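Local coordinates for protein putative glucoamylase (Bacteroides caccae ATCC 43185, PDB 4QT9) that probably hydrolyses glucosidic linkages, as a putative glucoamylase with an alpha/alpha toroid fold, at residues A[170-179]-A[214-224]; A[285-296]-A[347-355]. All blocks are in the same frame, centred on the assembly; numbering follows the deposited sequence. Where two conformers were deposited one is given.

Both interactions join parts of one chain and lie in series along it. Their centres are about 32 Å apart and their nearest atoms about 15 Å apart, and they involve different helices. Interaction 1 sits farther from the middle of the chain and joins the ends of two helices through the loops that follow them. Interaction 2 sets the side of helix 284-301 against the turn and first residues of helix 352-364. Each has a buried aromatic, Trp175 or Tyr350. Both also use arginine faces: proline carbons lie over Arg171 and Arg179 in interaction 1, while in interaction 2 Arg296 stacks flat on the Tyr354 ring. A bridging water ties the loops of interaction 1; in interaction 2 hydroxyls meet directly.

Interaction 1: residues A[170-179]-A[214-224]; sequences WREVDWDWYR and LAAASPTHGVP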
loop_
_atom_site.group_PDB
_atom_site.type_symbol
_atom_site.label_atom_id
_atom_site.label_comp_id
_atom_site.label_asym_id
_atom_site.label_seq_id
_atom_site.Cartn_x
_atom_site.Cartn_y
_atom_site.Cartn_z
ATOM N N TRP A 170 -12.662 0.643 13.476
ATOM C CA TRP A 170 -13.230 0.442 12.139
ATOM C C TRP A 170 -14.643 1.076 12.121
ATOM O O TRP A 170 -14.940 1.864 11.221
ATOM C CB TRP A 170 -13.257 -1.082 11.785
ATOM C CG TRP A 170 -14.250 -1.550 10.734
ATOM C CD1 TRP A 170 -15.247 -2.472 10.908
ATOM C CD2 TRP A 170 -14.317 -1.143 9.344
ATOM N NE1 TRP A 170 -15.922 -2.674 9.719
ATOM C CE2 TRP A 170 -15.362 -1.878 8.741
ATOM C CE3 TRP A 170 -13.611 -0.213 8.566
ATOM C CZ2 TRP A 170 -15.675 -1.761 7.375
ATOM C CZ3 TRP A 170 -13.941 -0.072 7.214
ATOM C CH2 TRP A 170 -14.972 -0.831 6.637
ATOM N N ARG A 171 -15.475 0.797 13.143
ATOM C CA ARG A 171 -16.849 1.352 13.204
ATOM C C ARG A 171 -16.876 2.880 13.405
ATOM O O ARG A 171 -17.884 3.521 13.080
ATOM C CB ARG A 171 -17.678 0.678 14.293
ATOM C CG ARG A 171 -18.070 -0.720 13.906
ATOM C CD ARG A 171 -18.770 -1.446 15.026
ATOM N NE ARG A 171 -19.249 -2.724 14.522
ATOM C CZ ARG A 171 -20.451 -2.917 13.990
ATOM N NH1 ARG A 171 -21.335 -1.927 13.951
ATOM N NH2 ARG A 171 -20.784 -4.103 13.503
ATOM N N GLU A 172 -15.765 3.460 13.909
ATOM C CA GLU A 172 -15.681 4.891 14.173
ATOM C C GLU A 172 -15.297 5.699 12.920
ATOM O O GLU A 172 -15.520 6.915 12.897
ATOM C CB GLU A 172 -14.712 5.171 15.327
ATOM C CG GLU A 172 -15.359 4.932 16.681
ATOM C CD GLU A 172 -14.464 5.049 17.902
ATOM O OE1 GLU A 172 -13.232 4.844 17.783
ATOM O OE2 GLU A 172 -15.014 5.312 18.997
ATOM N N VAL A 173 -14.781 5.053 11.865
ATOM C CA VAL A 173 -14.433 5.827 10.642
ATOM C C VAL A 173 -15.697 6.301 9.927
ATOM O O VAL A 173 -16.460 5.477 9.399
ATOM C CB VAL A 173 -13.490 5.125 9.633
ATOM C CG1 VAL A 173 -13.091 6.094 8.516
ATOM C CG2 VAL A 173 -12.248 4.569 10.326
ATOM N N ASP A 174 -15.897 7.642 9.885
ATOM C CA ASP A 174 -17.083 8.208 9.226
ATOM C C ASP A 174 -16.790 8.475 7.735
ATOM O O ASP A 174 -16.536 9.628 7.340
ATOM C CB ASP A 174 -17.582 9.477 9.942
ATOM C CG ASP A 174 -18.971 9.970 9.497
ATOM O OD1 ASP A 174 -19.468 9.505 8.443
ATOM O OD2 ASP A 174 -19.549 10.817 10.193
ATOM N N TRP A 175 -16.830 7.400 6.908
ATOM C CA TRP A 175 -16.550 7.519 5.461
ATOM C C TRP A 175 -17.548 8.482 4.804
ATOM O O TRP A 175 -17.163 9.299 3.965
ATOM C CB TRP A 175 -16.605 6.145 4.750
ATOM C CG TRP A 175 -15.813 5.074 5.433
ATOM C CD1 TRP A 175 -16.251 4.221 6.403
ATOM C CD2 TRP A 175 -14.408 4.801 5.257
ATOM N NE1 TRP A 175 -15.225 3.390 6.803
ATOM C CE2 TRP A 175 -14.082 3.724 6.113
ATOM C CE3 TRP A 175 -13.407 5.321 4.409
ATOM C CZ2 TRP A 175 -12.779 3.190 6.186
ATOM C CZ3 TRP A 175 -12.116 4.801 4.490
ATOM C CH2 TRP A 175 -11.821 3.729 5.341
ATOM N N ASP A 176 -18.826 8.410 5.239
ATOM C CA ASP A 176 -19.912 9.200 4.684
ATOM C C ASP A 176 -19.662 10.701 4.852
ATOM O O ASP A 176 -20.065 11.468 3.985
ATOM C CB ASP A 176 -21.248 8.782 5.314
ATOM C CG ASP A 176 -22.438 9.493 4.725
ATOM O OD1 ASP A 176 -22.962 9.016 3.690
ATOM O OD2 ASP A 176 -22.860 10.519 5.306
ATOM N N TRP A 177 -19.011 11.122 5.935
ATOM C CA TRP A 177 -18.675 12.540 6.122
ATOM C C TRP A 177 -17.873 13.092 4.929
ATOM O O TRP A 177 -18.076 14.228 4.527
ATOM C CB TRP A 177 -17.856 12.745 7.418
ATOM C CG TRP A 177 -17.323 14.137 7.564
ATOM C CD1 TRP A 177 -16.098 14.588 7.171
ATOM C CD2 TRP A 177 -18.075 15.296 7.938
ATOM N NE1 TRP A 177 -16.019 15.952 7.343
ATOM C CE2 TRP A 177 -17.209 16.407 7.845
ATOM C CE3 TRP A 177 -19.383 15.494 8.421
ATOM C CZ2 TRP A 177 -17.606 17.700 8.201
ATOM C CZ3 TRP A 177 -19.774 16.776 8.794
ATOM C CH2 TRP A 177 -18.897 17.865 8.665
ATOM N N TYR A 178 -16.952 12.291 4.391
ATOM C CA TYR A 178 -16.039 12.673 3.331
ATOM C C TYR A 178 -16.723 12.759 1.952
ATOM O O TYR A 178 -16.055 13.008 0.963
ATOM C CB TYR A 178 -14.828 11.733 3.348
ATOM C CG TYR A 178 -13.897 12.046 4.513
ATOM C CD1 TYR A 178 -14.214 11.654 5.811
ATOM C CD2 TYR A 178 -12.715 12.761 4.318
ATOM C CE1 TYR A 178 -13.407 12.009 6.896
ATOM C CE2 TYR A 178 -11.891 13.102 5.392
ATOM C CZ TYR A 178 -12.264 12.755 6.687
ATOM O OH TYR A 178 -11.466 13.074 7.763
ATOM N N ARG A 179 -18.071 12.663 1.902
ATOM C CA ARG A 179 -18.844 12.889 0.695
ATOM C C ARG A 179 -19.148 14.387 0.587
ATOM O O ARG A 179 -19.845 14.792 -0.348
ATOM C CB ARG A 179 -20.162 12.094 0.705
ATOM C CG ARG A 179 -20.052 10.577 0.640
ATOM C CD ARG A 179 -21.422 9.976 0.923
ATOM N NE ARG A 179 -22.416 10.337 -0.096
ATOM C CZ ARG A 179 -23.728 10.242 0.069
ATOM N NH1 ARG A 179 -24.230 9.827 1.222
ATOM N NH2 ARG A 179 -24.554 10.578 -0.918
ATOM N N LEU A 214 -14.086 -0.129 1.092
ATOM C CA LEU A 214 -14.253 -0.006 2.561
ATOM C C LEU A 214 -15.330 1.028 2.926
ATOM O O LEU A 214 -16.084 0.806 3.865
ATOM C CB LEU A 214 -12.925 0.350 3.219
ATOM C CG LEU A 214 -11.860 -0.734 3.148
ATOM C CD1 LEU A 214 -10.548 -0.212 3.659
ATOM C CD2 LEU A 214 -12.302 -2.011 3.896
ATOM N N ALA A 215 -15.454 2.119 2.144
ATOM C CA ALA A 215 -16.507 3.114 2.348
ATOM C C ALA A 215 -17.881 2.467 2.212
ATOM O O ALA A 215 -18.744 2.740 3.025
ATOM C CB ALA A 215 -16.367 4.246 1.354
ATOM N N ALA A 216 -18.047 1.550 1.252
ATOM C CA ALA A 216 -19.287 0.813 1.013
ATOM C C ALA A 216 -19.499 -0.310 2.034
ATOM O O ALA A 216 -20.626 -0.697 2.271
ATOM C CB ALA A 216 -19.273 0.229 -0.390
ATOM N N ALA A 217 -18.413 -0.843 2.598
ATOM C CA ALA A 217 -18.411 -1.945 3.576
ATOM C C ALA A 217 -18.754 -1.512 5.011
ATOM O O ALA A 217 -19.129 -2.363 5.823
ATOM C CB ALA A 217 -17.039 -2.607 3.583
ATOM N N SER A 218 -18.561 -0.224 5.353
ATOM C CA SER A 218 -18.727 0.256 6.725
ATOM C C SER A 218 -20.069 -0.146 7.304
ATOM O O SER A 218 -21.115 0.120 6.683
ATOM C CB SER A 218 -18.553 1.762 6.812
ATOM O OG SER A 218 -18.800 2.186 8.140
ATOM N N PRO A 219 -20.059 -0.830 8.478
ATOM C CA PRO A 219 -21.322 -1.265 9.068
ATOM C C PRO A 219 -22.039 -0.117 9.809
ATOM O O PRO A 219 -23.191 -0.296 10.260
ATOM C CB PRO A 219 -20.878 -2.368 10.022
ATOM C CG PRO A 219 -19.559 -1.869 10.544
ATOM C CD PRO A 219 -18.911 -1.242 9.319
ATOM N N THR A 220 -21.406 1.072 9.884
ATOM C CA THR A 220 -22.006 2.211 10.620
ATOM C C THR A 220 -22.141 3.483 9.765
ATOM O O THR A 220 -23.142 4.186 9.871
ATOM C CB THR A 220 -21.131 2.535 11.834
ATOM O OG1 THR A 220 -19.775 2.560 11.373
ATOM C CG2 THR A 220 -21.280 1.513 12.950
ATOM N N HIS A 221 -21.100 3.815 8.979
ATOM C CA HIS A 221 -21.102 5.039 8.180
ATOM C C HIS A 221 -20.825 4.737 6.721
ATOM O O HIS A 221 -20.094 5.474 6.050
ATOM C CB HIS A 221 -20.065 6.030 8.744
ATOM C CG HIS A 221 -20.296 6.386 10.186
ATOM N ND1 HIS A 221 -21.296 7.264 10.563
ATOM C CD2 HIS A 221 -19.609 6.007 11.289
ATOM C CE1 HIS A 221 -21.218 7.354 11.881
ATOM N NE2 HIS A 221 -20.221 6.607 12.361
ATOM N N GLY A 222 -21.416 3.642 6.243
ATOM C CA GLY A 222 -21.300 3.182 4.859
ATOM C C GLY A 222 -21.898 4.158 3.864
ATOM O O GLY A 222 -22.835 4.892 4.186
ATOM N N VAL A 223 -21.339 4.198 2.658
ATOM C CA VAL A 223 -21.823 5.120 1.653
ATOM C C VAL A 223 -22.759 4.409 0.650
ATOM O O VAL A 223 -22.608 3.198 0.437
ATOM C CB VAL A 223 -20.646 5.824 0.918
ATOM C CG1 VAL A 223 -19.761 6.578 1.901
ATOM C CG2 VAL A 223 -19.837 4.848 0.073
ATOM N N PRO A 224 -23.685 5.159 -0.008
ATOM C CA PRO A 224 -24.515 4.539 -1.079
ATOM C C PRO A 224 -23.659 4.021 -2.241
ATOM O O PRO A 224 -22.580 4.562 -2.467
ATOM C CB PRO A 224 -25.397 5.687 -1.569
ATOM C CG PRO A 224 -25.247 6.779 -0.595
ATOM C CD PRO A 224 -23.976 6.600 0.143
HETATM O O HOH W 1 -16.521 2.955 9.280
HETATM O O HOH W 2 -24.218 -0.692 12.778
#
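Where helices 157-172 and 209-217 end, in the alpha/alpha toroid, their following loops pack together, Trp170 on Leu214 and Ser218, Trp175 on Leu214, Ala215 and Ser218. Trp175 takes Ala215 CA over one face, 4.1 Å from the centroid of its five-membered ring, while Val173 CG1 covers the opposite face. Trp170 brings the outer edge of its ring to the backbone, CH2 lying 3.4 Å from Leu214 O. Its NE1 bonds to Asp419. With chi1 177° the Ser218 hydroxyl swings away from its backbone N and lies at the edge of the Trp175 ring. It accepts from His221 N in an ST motif. Ser218 OG donates to a water, which in turn donates to Trp170 O and Val173 O and accepts weakly from Trp175 NE1. Thr220 OG1 donates to Arg171 O at 2.7 Å, tilted 16° from the carbonyl plane. The His221 ring lies over Asp174, the carboxylate and ring planes 27° apart.

A proline lies over a face of each arginine. Pro219 CG stands 3.7 Å from Arg171 CZ; Arg171 NE pairs with Asp167 in a salt bridge. Pro224 CD lies 3.4 Å from Arg179 NH1. That NH1 also reaches Asp176 OD1 in a 2.9 Å salt bridge on the syn side, and NE bonds to Gln183 O. A leucine in place of Arg179 would probably leave Asp176 without this mate and Pro224 without its flat partner. Thus carbon contacts bury the tryptophans, while the water serves Trp170 O, Val173 O and Ser218 OG, and Thr220 OG1 serves Arg171 O.

Interaction 2: residues A[285-296]-A[347-355]; sequences FHEMRNLTLVNR and SIVYTPEYS
Tyr350 lies against helix 284-301, its ring pressed on Met288 and its backbone carbonyl held by Arg289. This is the tight part of the contact. Met288, a selenomethionine, sets CB over one face of the Tyr350 ring, 3.5 Å from CZ. Val349 CG2 covers the opposite face over its centre. Phe285 meets the same ring obliquely, planes 54° apart, and its CE1 touches Val349 O at its own edge. With CG of Arg289 anti to the backbone N (chi1 176°), the extended chain brings NH1 to Tyr350 O. It donates there at 2.7 Å, in the carbonyl plane. One turn on, Thr292 OG1 accepts from Ser347 OG at 2.9 Å and donates to Met288 O, so two bonds grip it. Beside them Thr292 CG2 and Ser347 CB are pressed to 3.5 Å, tighter than usual. Thr292 CG2 and Thr351 OG1 meet tip to tip at 3.4 Å.

The outer part is more exposed to solvent. Leu293 CD2 meets the edge of the Tyr354 ring, 3.7 Å from CE2. Arg296 lays its guanidinium flat over that ring, the planes 12° apart and CZ 3.5 Å from the ring centroid. This cation-pi stack joins two partly exposed residues face to face.

The contact thus seats the turn before helix 352-364 on one side of helix 284-301. Tyr350 OH bonds to Ala264 O, and Ser347 OG also bonds to Gln265. Val349 packs on helix 392-406, while Asn290 and Val294 of helix 284-301 touch strand 247-251.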
loop_
_atom_site.group_PDB
_atom_site.type_symbol
_atom_site.label_atom_id
_atom_site.label_comp_id
_atom_site.label_asym_id
_atom_site.label_seq_id
_atom_site.Cartn_x
_atom_site.Cartn_y
_atom_site.Cartn_z
ATOM N N PHE A 285 -7.206 -8.958 -11.945
ATOM C CA PHE A 285 -5.920 -9.674 -12.010
ATOM C C PHE A 285 -5.185 -9.419 -13.349
ATOM O O PHE A 285 -3.986 -9.116 -13.346
ATOM C CB PHE A 285 -6.111 -11.199 -11.820
ATOM C CG PHE A 285 -4.796 -11.947 -11.807
ATOM C CD1 PHE A 285 -4.042 -12.037 -10.642
ATOM C CD2 PHE A 285 -4.274 -12.494 -12.979
ATOM C CE1 PHE A 285 -2.808 -12.699 -10.637
ATOM C CE2 PHE A 285 -3.037 -13.137 -12.976
ATOM C CZ PHE A 285 -2.317 -13.249 -11.803
ATOM N N HIS A 286 -5.909 -9.579 -14.480
ATOM C CA HIS A 286 -5.315 -9.411 -15.796
ATOM C C HIS A 286 -5.019 -7.942 -16.086
ATOM O O HIS A 286 -4.014 -7.670 -16.717
ATOM C CB HIS A 286 -6.180 -10.061 -16.876
ATOM C CG HIS A 286 -6.138 -11.554 -16.797
ATOM N ND1 HIS A 286 -7.164 -12.273 -16.221
ATOM C CD2 HIS A 286 -5.146 -12.408 -17.138
ATOM C CE1 HIS A 286 -6.793 -13.539 -16.279
ATOM N NE2 HIS A 286 -5.587 -13.670 -16.826
ATOM N N GLU A 287 -5.805 -7.001 -15.547
ATOM C CA GLU A 287 -5.527 -5.572 -15.735
ATOM C C GLU A 287 -4.206 -5.187 -15.066
ATOM O O GLU A 287 -3.357 -4.556 -15.693
ATOM C CB GLU A 287 -6.687 -4.689 -15.197
ATOM C CG GLU A 287 -6.483 -3.193 -15.426
ATOM C CD GLU A 287 -6.381 -2.700 -16.866
ATOM O OE1 GLU A 287 -6.692 -3.468 -17.807
ATOM O OE2 GLU A 287 -6.041 -1.510 -17.045
HETATM N N MSE A 288 -4.019 -5.627 -13.827
HETATM C CA MSE A 288 -2.834 -5.338 -13.010
HETATM C C MSE A 288 -1.606 -6.102 -13.493
HETATM O O MSE A 288 -0.487 -5.583 -13.379
HETATM C CB MSE A 288 -3.113 -5.599 -11.524
HETATM C CG MSE A 288 -4.200 -4.676 -10.936
HETATM SE SE MSE A 288 -4.236 -2.793 -11.630
HETATM C CE MSE A 288 -6.240 -2.639 -11.815
ATOM N N ARG A 289 -1.811 -7.317 -14.048
ATOM C CA ARG A 289 -0.728 -8.097 -14.637
ATOM C C ARG A 289 -0.234 -7.335 -15.876
ATOM O O ARG A 289 0.971 -7.184 -16.055
ATOM C CB ARG A 289 -1.186 -9.526 -14.989
ATOM C CG ARG A 289 -0.121 -10.369 -15.693
ATOM C CD ARG A 289 -0.609 -11.760 -16.035
ATOM N NE ARG A 289 0.238 -12.386 -17.056
ATOM C CZ ARG A 289 1.320 -13.118 -16.799
ATOM N NH1 ARG A 289 1.712 -13.319 -15.545
ATOM N NH2 ARG A 289 2.020 -13.650 -17.792
ATOM N N ASN A 290 -1.174 -6.788 -16.683
ATOM C CA ASN A 290 -0.819 -6.030 -17.886
ATOM C C ASN A 290 -0.113 -4.740 -17.546
ATOM O O ASN A 290 0.812 -4.372 -18.256
ATOM C CB ASN A 290 -2.037 -5.761 -18.758
ATOM C CG ASN A 290 -2.335 -6.937 -19.622
ATOM O OD1 ASN A 290 -1.691 -7.990 -19.508
ATOM N ND2 ASN A 290 -3.297 -6.782 -20.511
ATOM N N LEU A 291 -0.515 -4.077 -16.455
ATOM C CA LEU A 291 0.142 -2.846 -16.014
ATOM C C LEU A 291 1.598 -3.164 -15.580
ATOM O O LEU A 291 2.500 -2.364 -15.836
ATOM C CB LEU A 291 -0.656 -2.138 -14.904
ATOM C CG LEU A 291 -0.149 -0.771 -14.480
ATOM C CD1 LEU A 291 -0.209 0.250 -15.635
ATOM C CD2 LEU A 291 -0.910 -0.261 -13.272
ATOM N N THR A 292 1.818 -4.357 -14.999
ATOM C CA THR A 292 3.145 -4.850 -14.621
ATOM C C THR A 292 3.939 -5.093 -15.896
ATOM O O THR A 292 5.109 -4.689 -15.995
ATOM C CB THR A 292 3.053 -6.140 -13.741
ATOM O OG1 THR A 292 2.273 -5.883 -12.584
ATOM C CG2 THR A 292 4.409 -6.643 -13.293
ATOM N N LEU A 293 3.284 -5.731 -16.893
ATOM C CA LEU A 293 3.967 -6.077 -18.129
ATOM C C LEU A 293 4.350 -4.839 -18.936
ATOM O O LEU A 293 5.436 -4.830 -19.524
ATOM C CB LEU A 293 3.186 -7.080 -18.949
ATOM C CG LEU A 293 3.081 -8.462 -18.299
ATOM C CD1 LEU A 293 2.111 -9.341 -19.062
ATOM C CD2 LEU A 293 4.430 -9.128 -18.180
ATOM N N VAL A 294 3.517 -3.775 -18.879
ATOM C CA VAL A 294 3.799 -2.483 -19.516
ATOM C C VAL A 294 5.072 -1.877 -18.882
ATOM O O VAL A 294 5.951 -1.411 -19.595
ATOM C CB VAL A 294 2.592 -1.509 -19.410
ATOM C CG1 VAL A 294 3.016 -0.055 -19.622
ATOM C CG2 VAL A 294 1.490 -1.897 -20.388
ATOM N N ASN A 295 5.150 -1.909 -17.550
ATOM C CA ASN A 295 6.264 -1.382 -16.761
ATOM C C ASN A 295 7.571 -2.050 -17.160
ATOM O O ASN A 295 8.545 -1.364 -17.445
ATOM C CB ASN A 295 5.981 -1.602 -15.259
ATOM C CG ASN A 295 6.738 -0.650 -14.387
ATOM O OD1 ASN A 295 7.938 -0.821 -14.150
ATOM N ND2 ASN A 295 6.078 0.432 -13.987
ATOM N N ARG A 296 7.564 -3.395 -17.208
ATOM C CA ARG A 296 8.686 -4.251 -17.572
ATOM C C ARG A 296 9.083 -4.006 -19.047
ATOM O O ARG A 296 10.274 -3.843 -19.335
ATOM C CB ARG A 296 8.304 -5.721 -17.325
ATOM C CG ARG A 296 9.375 -6.726 -17.750
ATOM C CD ARG A 296 8.884 -8.151 -17.621
ATOM N NE ARG A 296 9.867 -9.115 -18.100
ATOM C CZ ARG A 296 9.913 -9.571 -19.347
ATOM N NH1 ARG A 296 9.045 -9.141 -20.251
ATOM N NH2 ARG A 296 10.842 -10.441 -19.704
ATOM N N SER A 347 4.897 -7.107 -7.411
ATOM C CA SER A 347 4.096 -7.611 -8.511
ATOM C C SER A 347 4.307 -9.122 -8.687
ATOM O O SER A 347 3.833 -9.682 -9.666
ATOM C CB SER A 347 4.387 -6.842 -9.800
ATOM O OG SER A 347 3.420 -5.802 -9.896
ATOM N N ILE A 348 4.986 -9.774 -7.715
ATOM C CA ILE A 348 5.258 -11.227 -7.703
ATOM C C ILE A 348 3.947 -12.040 -7.858
ATOM O O ILE A 348 3.953 -13.083 -8.510
ATOM C CB ILE A 348 6.057 -11.660 -6.437
ATOM C CG1 ILE A 348 6.528 -13.135 -6.529
ATOM C CG2 ILE A 348 5.286 -11.367 -5.120
ATOM C CD1 ILE A 348 7.667 -13.522 -5.563
ATOM N N VAL A 349 2.833 -11.552 -7.290
ATOM C CA VAL A 349 1.510 -12.219 -7.364
ATOM C C VAL A 349 0.964 -12.242 -8.825
ATOM O O VAL A 349 0.181 -13.130 -9.167
ATOM C CB VAL A 349 0.476 -11.574 -6.403
ATOM C CG1 VAL A 349 0.902 -11.740 -4.947
ATOM C CG2 VAL A 349 0.217 -10.097 -6.744
ATOM N N TYR A 350 1.389 -11.277 -9.668
ATOM C CA TYR A 350 0.974 -11.140 -11.074
ATOM C C TYR A 350 1.947 -11.773 -12.067
ATOM O O TYR A 350 1.497 -12.413 -13.027
ATOM C CB TYR A 350 0.829 -9.655 -11.459
ATOM C CG TYR A 350 -0.113 -8.892 -10.571
ATOM C CD1 TYR A 350 -1.452 -9.254 -10.476
ATOM C CD2 TYR A 350 0.329 -7.798 -9.830
ATOM C CE1 TYR A 350 -2.324 -8.578 -9.628
ATOM C CE2 TYR A 350 -0.539 -7.102 -8.989
ATOM C CZ TYR A 350 -1.867 -7.496 -8.895
ATOM O OH TYR A 350 -2.750 -6.804 -8.115
ATOM N N THR A 351 3.260 -11.504 -11.893
ATOM C CA THR A 351 4.339 -11.983 -12.775
ATOM C C THR A 351 5.384 -12.724 -11.916
ATOM O O THR A 351 6.458 -12.174 -11.646
ATOM C CB THR A 351 4.934 -10.796 -13.563
ATOM O OG1 THR A 351 5.391 -9.820 -12.620
ATOM C CG2 THR A 351 3.920 -10.157 -14.517
ATOM N N PRO A 352 5.063 -13.955 -11.427
ATOM C CA PRO A 352 5.983 -14.642 -10.505
ATOM C C PRO A 352 7.417 -14.826 -11.029
ATOM O O PRO A 352 8.359 -14.480 -10.317
ATOM C CB PRO A 352 5.297 -15.988 -10.258
ATOM C CG PRO A 352 3.853 -15.723 -10.492
ATOM C CD PRO A 352 3.819 -14.737 -11.611
ATOM N N GLU A 353 7.588 -15.322 -12.272
ATOM C CA GLU A 353 8.910 -15.580 -12.856
ATOM C C GLU A 353 9.693 -14.290 -13.099
ATOM O O GLU A 353 10.860 -14.223 -12.713
ATOM C CB GLU A 353 8.812 -16.406 -14.149
ATOM C CG GLU A 353 8.381 -17.856 -13.946
ATOM C CD GLU A 353 9.185 -18.704 -12.971
ATOM O OE1 GLU A 353 10.435 -18.705 -13.058
ATOM O OE2 GLU A 353 8.555 -19.385 -12.128
ATOM N N TYR A 354 9.061 -13.262 -13.694
ATOM C CA TYR A 354 9.749 -12.002 -13.962
ATOM C C TYR A 354 10.120 -11.297 -12.665
ATOM O O TYR A 354 11.211 -10.744 -12.567
ATOM C CB TYR A 354 8.914 -11.074 -14.842
ATOM C CG TYR A 354 8.589 -11.610 -16.225
ATOM C CD1 TYR A 354 9.472 -12.448 -16.897
ATOM C CD2 TYR A 354 7.420 -11.239 -16.877
ATOM C CE1 TYR A 354 9.185 -12.923 -18.176
ATOM C CE2 TYR A 354 7.130 -11.689 -18.158
ATOM C CZ TYR A 354 8.011 -12.532 -18.804
ATOM O OH TYR A 354 7.700 -12.948 -20.072
ATOM N N SER A 355 9.240 -11.349 -11.654
ATOM C CA SER A 355 9.533 -10.705 -10.380
ATOM C C SER A 355 10.630 -11.427 -9.632
ATOM O O SER A 355 11.444 -10.763 -8.998
ATOM C CB SER A 355 8.284 -10.622 -9.513
ATOM O OG SER A 355 7.313 -9.802 -10.139
#